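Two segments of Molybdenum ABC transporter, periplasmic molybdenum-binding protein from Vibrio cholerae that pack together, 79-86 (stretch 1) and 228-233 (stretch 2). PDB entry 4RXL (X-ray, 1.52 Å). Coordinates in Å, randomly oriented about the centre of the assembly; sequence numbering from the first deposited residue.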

# COMPACT_ATOMS: atom_id res chain seq x y z
N VAL A 79 6.61 8.07 12.77
CA VAL A 79 5.34 8.78 13.00
C VAL A 79 4.34 8.26 11.99
O VAL A 79 4.72 7.83 10.92
CB VAL A 79 5.48 10.31 12.90
CG1 VAL A 79 6.57 10.81 13.83
CG2 VAL A 79 5.76 10.75 11.47
N THR A 80 3.05 8.25 12.29
CA THR A 80 2.08 7.75 11.31
C THR A 80 1.67 8.89 10.39
O THR A 80 1.35 10.00 10.82
CB THR A 80 0.84 7.15 11.98
OG1 THR A 80 1.25 6.24 12.99
CG2 THR A 80 0.00 6.41 10.97
N LEU A 81 1.71 8.60 9.11
CA LEU A 81 1.50 9.58 8.07
C LEU A 81 0.05 9.61 7.51
O LEU A 81 -0.48 10.67 7.16
CB LEU A 81 2.47 9.26 6.95
CG LEU A 81 2.61 10.25 5.82
CD1 LEU A 81 3.00 11.61 6.38
CD2 LEU A 81 3.65 9.73 4.88
N ALA A 82 -0.57 8.45 7.39
CA ALA A 82 -1.80 8.33 6.62
C ALA A 82 -2.46 6.99 6.90
O ALA A 82 -1.84 6.08 7.45
CB ALA A 82 -1.46 8.43 5.14
N ALA A 83 -3.71 6.86 6.47
CA ALA A 83 -4.43 5.60 6.53
C ALA A 83 -5.06 5.29 5.19
O ALA A 83 -5.06 6.12 4.27
CB ALA A 83 -5.49 5.64 7.62
N ASN A 84 -5.57 4.07 5.05
CA ASN A 84 -6.18 3.65 3.79
C ASN A 84 -7.30 2.69 4.10
O ASN A 84 -7.54 2.36 5.26
CB ASN A 84 -5.12 3.02 2.87
CG ASN A 84 -5.31 3.37 1.39
OD1 ASN A 84 -6.44 3.58 0.92
ND2 ASN A 84 -4.21 3.36 0.65
N SER A 85 -8.01 2.27 3.05
CA SER A 85 -8.95 1.18 3.15
C SER A 85 -8.66 0.21 2.03
O SER A 85 -7.89 0.49 1.10
CB SER A 85 -10.38 1.68 3.12
OG SER A 85 -10.68 2.24 1.87
N LEU A 86 -9.27 -0.97 2.12
CA LEU A 86 -9.03 -2.08 1.20
C LEU A 86 -10.29 -2.35 0.37
O LEU A 86 -11.42 -2.34 0.89
CB LEU A 86 -8.69 -3.32 2.02
CG LEU A 86 -7.89 -4.45 1.35
CD1 LEU A 86 -6.45 -4.03 1.19
CD2 LEU A 86 -7.98 -5.70 2.20
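Stretch 2 228-233: GFESVS

Stretch 1 is already in a β-strand at Val-79 and stays in it through Ala-83, extended except at Leu-81, where psi falls to -38° and breaks the even pleat. Stretch 2 contains no regular helix or strand. It leaves a helix at Gly-228, whose phi of 97° closes a Schellman motif; a side chain at these angles would be jammed against the carbonyl of the residue before, so the turn itself calls for glycine. From Phe-229 to Val-232 the chain is extended, with psi between 140° and 160°, and it passes the strand in a roughly opposed sense, the end-to-end directions lying 129° apart.

Across this approach there is a single antiparallel bridge, and the whole contact is organised around it. Ala-83 and Glu-230 form a hydrogen-bonded pair: Ala-83 N donates to Glu-230 O at 2.9 Å, and Glu-230 N returns a bond to Ala-83 O at 3.0 Å, both with good angles. Their CA atoms are 4.7 Å apart, while the neighbouring pairs, Ala-82 with Ser-231 and Asn-84 with Phe-229, stand at 5.4 and 5.5 Å. Where the direct ladder stops, water takes over. Water 1 accepts from Val-232 N at 2.7 Å and gives a weak bond to Leu-81 O at 3.4 Å. Water 2 donates to both Asn-84 OD1 (2.8 Å) and Gly-228 O (2.7 Å), tying the start of stretch 2 to the strand.

Two alanines of stretch 1 lie in the contact. Ala-83 points toward stretch 2, and its CB lies 3.8 Å from Val-232 CG1; that same methyl comes within 3.6 Å of Ala-82 C, so the valine packs on backbone as much as on side chain. Val-232 CG2 reaches Thr-80 O at 3.8 Å. Ala-82 points away overall, yet its CB still touches Phe-229 CD2 at 4.2 Å. The phenylalanine ring presents its edge to Ala-83 O, with CD2 3.6 Å from that oxygen, and Asn-84 ND2 approaches CE2 obliquely at 3.6 Å.

Asn-84 CB points away, but the end of the side chain comes nearer, and OD1 also accepts from Ser-85 N at 3.0 Å. Glu-230 adds a polar margin: its OE2 lies 3.9 Å from Ser-85 CB and takes a bond from water 3 at 2.6 Å, and that water is also hydrogen-bonded to Ser-85 OG at 2.8 Å. The rule to read here is economical: one backbone bridge pairs Ala-83 with Glu-230, Ala-83 CB packs against Val-232, and waters extend the connection on both sides of the bridge.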

# COMPACT_ATOMS: atom_id res chain seq x y z
N GLY A 228 -6.64 10.49 -2.03
CA GLY A 228 -7.60 9.56 -1.48
C GLY A 228 -7.21 8.92 -0.17
O GLY A 228 -7.97 8.08 0.34
N PHE A 229 -6.07 9.30 0.41
CA PHE A 229 -5.68 8.75 1.69
C PHE A 229 -6.56 9.32 2.79
O PHE A 229 -7.07 10.44 2.69
CB PHE A 229 -4.20 9.01 1.98
CG PHE A 229 -3.30 8.19 1.13
CD1 PHE A 229 -2.92 8.67 -0.11
CD2 PHE A 229 -2.85 6.95 1.52
CE1 PHE A 229 -2.12 7.92 -0.94
CE2 PHE A 229 -2.05 6.20 0.69
CZ PHE A 229 -1.69 6.69 -0.54
N GLU A 230 -6.67 8.57 3.87
CA GLU A 230 -7.40 8.99 5.06
C GLU A 230 -6.46 9.63 6.05
O GLU A 230 -5.29 9.26 6.13
CB GLU A 230 -8.06 7.80 5.77
CG GLU A 230 -9.14 7.04 5.02
CD GLU A 230 -9.58 5.80 5.79
OE1 GLU A 230 -9.25 5.68 6.99
OE2 GLU A 230 -10.25 4.95 5.19
N SER A 231 -6.98 10.57 6.83
CA SER A 231 -6.24 11.15 7.95
C SER A 231 -6.07 10.18 9.12
O SER A 231 -6.78 9.18 9.24
CB SER A 231 -6.95 12.41 8.45
OG SER A 231 -6.08 13.17 9.25
N VAL A 232 -5.09 10.47 9.96
CA VAL A 232 -4.97 9.75 11.23
C VAL A 232 -5.03 10.76 12.38
O VAL A 232 -4.46 11.85 12.28
CB VAL A 232 -3.71 8.90 11.29
CG1 VAL A 232 -3.75 7.81 10.21
CG2 VAL A 232 -2.45 9.74 11.13
N SER A 233 -5.73 10.40 13.46
CA SER A 233 -6.06 11.36 14.52
C SER A 233 -4.92 11.59 15.50
O SER A 233 -3.93 10.87 15.49
CB SER A 233 -7.33 10.91 15.26
OG SER A 233 -7.09 9.74 16.01
O HOH W 1 -3.02 11.98 8.97
O HOH W 2 -8.09 5.74 1.66
O HOH W 3 -10.46 4.94 2.63